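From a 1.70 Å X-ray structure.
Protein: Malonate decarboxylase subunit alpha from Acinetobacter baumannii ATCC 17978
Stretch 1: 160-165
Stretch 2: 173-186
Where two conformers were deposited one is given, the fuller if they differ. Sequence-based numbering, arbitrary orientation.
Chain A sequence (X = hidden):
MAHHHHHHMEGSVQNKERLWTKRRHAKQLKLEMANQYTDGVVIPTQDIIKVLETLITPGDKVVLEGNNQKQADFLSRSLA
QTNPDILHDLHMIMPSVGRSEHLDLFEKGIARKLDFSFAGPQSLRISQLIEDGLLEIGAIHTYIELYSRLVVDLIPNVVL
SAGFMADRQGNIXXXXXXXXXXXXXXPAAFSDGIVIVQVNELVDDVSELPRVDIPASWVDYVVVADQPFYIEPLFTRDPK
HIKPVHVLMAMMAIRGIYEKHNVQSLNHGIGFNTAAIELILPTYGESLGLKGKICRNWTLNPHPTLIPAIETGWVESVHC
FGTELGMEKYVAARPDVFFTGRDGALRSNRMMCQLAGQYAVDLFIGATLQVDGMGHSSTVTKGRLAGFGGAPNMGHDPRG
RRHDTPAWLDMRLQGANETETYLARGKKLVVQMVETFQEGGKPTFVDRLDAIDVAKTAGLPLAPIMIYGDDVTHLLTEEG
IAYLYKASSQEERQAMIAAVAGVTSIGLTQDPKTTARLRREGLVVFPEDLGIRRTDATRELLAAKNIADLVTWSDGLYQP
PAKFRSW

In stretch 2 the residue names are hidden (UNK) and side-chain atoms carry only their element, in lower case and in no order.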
# COMPACT_ATOMS: atom_id res chain seq x y z
N LEU A 160 -9.66 -14.82 -13.18
CA LEU A 160 -9.51 -16.28 -13.16
C LEU A 160 -8.60 -16.63 -11.99
O LEU A 160 -7.39 -16.36 -12.03
CB LEU A 160 -8.93 -16.78 -14.48
CG LEU A 160 -9.66 -16.37 -15.76
CD1 LEU A 160 -8.87 -16.89 -16.99
CD2 LEU A 160 -11.08 -16.91 -15.73
N SER A 161 -9.17 -17.21 -10.94
CA SER A 161 -8.48 -17.40 -9.67
C SER A 161 -8.61 -18.84 -9.21
O SER A 161 -9.33 -19.65 -9.81
CB SER A 161 -9.03 -16.46 -8.58
OG SER A 161 -8.75 -15.11 -8.88
N ALA A 162 -7.90 -19.18 -8.14
CA ALA A 162 -7.90 -20.54 -7.60
C ALA A 162 -8.07 -20.55 -6.08
O ALA A 162 -7.60 -19.65 -5.38
CB ALA A 162 -6.60 -21.27 -7.94
N GLY A 163 -8.71 -21.62 -5.58
CA GLY A 163 -8.84 -21.84 -4.15
C GLY A 163 -8.86 -23.32 -3.82
O GLY A 163 -8.85 -24.18 -4.71
N PHE A 164 -8.88 -23.61 -2.52
CA PHE A 164 -8.92 -25.01 -2.08
C PHE A 164 -10.32 -25.59 -2.22
O PHE A 164 -10.48 -26.71 -2.71
CB PHE A 164 -8.48 -25.12 -0.61
CG PHE A 164 -7.00 -25.04 -0.42
CD1 PHE A 164 -6.19 -26.13 -0.72
CD2 PHE A 164 -6.41 -23.88 0.08
CE1 PHE A 164 -4.82 -26.06 -0.53
CE2 PHE A 164 -5.04 -23.81 0.25
CZ PHE A 164 -4.25 -24.90 -0.04
N MET A 165 -11.34 -24.84 -1.79
CA MET A 165 -12.67 -25.42 -1.66
C MET A 165 -13.71 -24.35 -1.94
O MET A 165 -13.51 -23.18 -1.63
CB MET A 165 -12.84 -26.03 -0.26
CG MET A 165 -14.12 -26.79 -0.04
SD MET A 165 -14.18 -27.46 1.64
CE MET A 165 -13.44 -29.07 1.37
N UNK A 173 -12.83 -21.05 0.08
CA UNK A 173 -11.76 -21.19 1.06
C UNK A 173 -10.43 -21.19 0.31
O UNK A 173 -10.20 -22.06 -0.54
c UNK A 173 -11.93 -22.47 1.87
o UNK A 173 -7.49 -23.60 5.22
c UNK A 173 -10.38 -21.90 3.77
c UNK A 173 -8.57 -23.34 4.41
c UNK A 173 -9.29 -22.17 4.59
c UNK A 173 -10.00 -23.95 2.60
c UNK A 173 -8.92 -24.23 3.41
c UNK A 173 -10.75 -22.79 2.77
N UNK A 174 -9.58 -20.18 0.57
CA UNK A 174 -8.25 -20.11 -0.02
C UNK A 174 -7.12 -20.41 0.97
O UNK A 174 -6.01 -20.76 0.53
o UNK A 174 -8.29 -17.69 0.31
c UNK A 174 -8.92 -18.51 -1.84
c UNK A 174 -8.01 -18.73 -0.65
N UNK A 175 -7.36 -20.26 2.27
CA UNK A 175 -6.48 -20.80 3.30
C UNK A 175 -5.07 -20.23 3.29
O UNK A 175 -4.85 -19.03 3.07
N UNK A 176 -4.08 -21.09 3.54
CA UNK A 176 -2.68 -20.63 3.54
C UNK A 176 -2.27 -19.99 2.22
O UNK A 176 -1.37 -19.15 2.22
c UNK A 176 -4.21 -22.51 3.95
c UNK A 176 -1.87 -21.90 3.81
c UNK A 176 -2.85 -22.81 4.54
N UNK A 177 -2.92 -20.34 1.11
CA UNK A 177 -2.54 -19.79 -0.18
C UNK A 177 -3.48 -18.69 -0.66
O UNK A 177 -3.69 -18.53 -1.87
c UNK A 177 -2.43 -20.91 -1.22
o UNK A 177 -1.36 -21.75 -0.87
N UNK A 178 -4.06 -17.94 0.28
CA UNK A 178 -4.89 -16.79 -0.06
C UNK A 178 -4.14 -15.83 -0.98
O UNK A 178 -4.66 -15.42 -2.03
o UNK A 178 -6.26 -16.99 1.93
c UNK A 178 -5.36 -16.11 1.22
c UNK A 178 -6.08 -14.81 0.90
N UNK A 179 -2.90 -15.48 -0.62
CA UNK A 179 -2.02 -14.68 -1.49
C UNK A 179 -2.70 -13.43 -2.05
O UNK A 179 -3.19 -12.60 -1.27
c UNK A 179 -1.47 -15.54 -2.64
c UNK A 179 0.24 -17.35 -3.33
c UNK A 179 -0.41 -16.58 -2.17
o UNK A 179 0.01 -18.57 -3.44
o UNK A 179 0.98 -16.73 -4.14
N UNK A 180 -2.70 -13.29 -3.39
CA UNK A 180 -3.24 -12.11 -4.06
C UNK A 180 -4.75 -12.14 -4.22
O UNK A 180 -5.33 -11.11 -4.59
c UNK A 180 -2.68 -11.92 -5.49
o UNK A 180 -0.69 -13.21 -5.02
o UNK A 180 -0.53 -11.59 -6.46
c UNK A 180 -1.19 -12.26 -5.64
N UNK A 181 -5.40 -13.28 -4.00
CA UNK A 181 -6.77 -13.44 -4.51
C UNK A 181 -7.74 -12.35 -4.05
O UNK A 181 -8.49 -11.84 -4.89
o UNK A 181 -6.47 -15.80 -4.84
c UNK A 181 -7.27 -14.85 -4.16
N UNK A 182 -7.78 -11.95 -2.77
CA UNK A 182 -8.77 -10.92 -2.39
C UNK A 182 -8.54 -9.60 -3.09
O UNK A 182 -9.50 -8.90 -3.44
c UNK A 182 -7.89 -12.06 -0.45
c UNK A 182 -6.98 -12.38 -1.61
c UNK A 182 -8.58 -10.80 -0.87
N UNK A 183 -7.27 -9.23 -3.34
CA UNK A 183 -6.98 -7.96 -4.00
C UNK A 183 -7.32 -8.01 -5.48
O UNK A 183 -7.65 -6.97 -6.06
c UNK A 183 -5.49 -7.61 -3.84
N UNK A 184 -7.24 -9.19 -6.10
CA UNK A 184 -7.55 -9.31 -7.52
C UNK A 184 -9.05 -9.41 -7.76
O UNK A 184 -9.56 -8.93 -8.79
c UNK A 184 -5.33 -10.64 -7.98
c UNK A 184 -4.82 -11.99 -8.50
c UNK A 184 -6.85 -10.54 -8.11
c UNK A 184 -4.64 -9.47 -8.67
N UNK A 185 -9.77 -10.09 -6.86
CA UNK A 185 -11.19 -10.36 -7.11
C UNK A 185 -12.05 -9.14 -6.82
O UNK A 185 -12.97 -8.84 -7.59
c UNK A 185 -11.64 -11.58 -6.28
c UNK A 185 -13.16 -11.70 -6.29
c UNK A 185 -10.98 -12.84 -6.84
c UNK A 185 -11.20 -14.08 -5.97
N UNK A 186 -11.80 -8.44 -5.71
CA UNK A 186 -12.69 -7.35 -5.32
C UNK A 186 -12.92 -6.33 -6.43
O UNK A 186 -14.08 -5.96 -6.65
o UNK A 186 -13.18 -3.72 -2.06
o UNK A 186 -12.12 -5.59 -1.48
c UNK A 186 -12.74 -4.88 -2.31
c UNK A 186 -12.19 -6.66 -4.04
c UNK A 186 -13.01 -5.43 -3.70

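Position 173 carries one carbon and then a six-carbon ring bearing one oxygen, so it is Y173. Its backbone pairs antiparallel with M165: Y173 N donates to M165 O at 2.8 Å, and Y173 O accepts from F164 N at 2.8 Å and M165 N at 3.3 Å. The broad ring suits a buried site beside an aromatic neighbor, with Y173 CD2 3.7 Å from F164 CB.

Position 174 has a carbon bearing one oxygen and one carbon, which defines T174. The methyl CG2 lies 3.9 Å from A162 O and 4.1 Å from G163 CA, while the hydroxyl donates to the side-chain oxygen of position 178. An ideal CB on G163 would come within 3.4 Å of T174 CG2, so the bare glycine gives the methyl room.

Position 175 has no side-chain atoms: G175. Its positive phi of 62° favors glycine, and an ideal CB on G175 would sit a tight 3.4 Å from F164 CD2.

At 176 three carbons close a ring onto the backbone N, giving P176, whose fixed phi suits this bend; its CD packs 4.0 Å from F164 CE2. An ideal CB on G175 would clash with P176 CD at 2.4 Å. Position 177 shows one carbon and one oxygen, S177, small enough to sit by the phenylalanine, with S177 CB 4.2 Å from F164 CE2.

Position 178, again a carbon bearing an oxygen and a carbon, is T178. It points away from stretch 1, and its OG1 donates to G175 O at 2.7 Å and accepts from T174 OG1 at 2.7 Å, bracing the loop.

Position 179 has three carbons, the third with two oxygens: E179. Position 180 has two carbons, the second with two oxygens: D180. Neither touches stretch 1; their buried carboxylates suit these sites because hydrogen bonds elsewhere in the structure satisfy them.

Position 181 has one carbon and one oxygen. This is S181, closing the type II' turn from T178, its compact OG 4.0 Å from A162 O.

Position 182, three carbons ringed onto N, is P182, suited to an early helical position where its nitrogen need not donate. Position 183, one carbon, is A183, its single methyl fitting a buried helical site without contact to stretch 1. Position 184, four carbons forked at the second, is L184, buried but without close contact. Position 185, four carbons forked at the first, is I185; its CG1 reaches 3.8 Å from S161 OG. Position 186, three carbons ending in two oxygens, is E186, its buried carboxylate likewise hydrogen-bonded elsewhere.

The contact thus combines a short antiparallel backbone pairing at Y173 with packing around F164, whose ring edge meets T174 O 3.2 Å from F164 CD2, while the helix adds a lighter touch through S181 and I185.

Stretch 2 (173-186) YTGPSTEDSPALIE
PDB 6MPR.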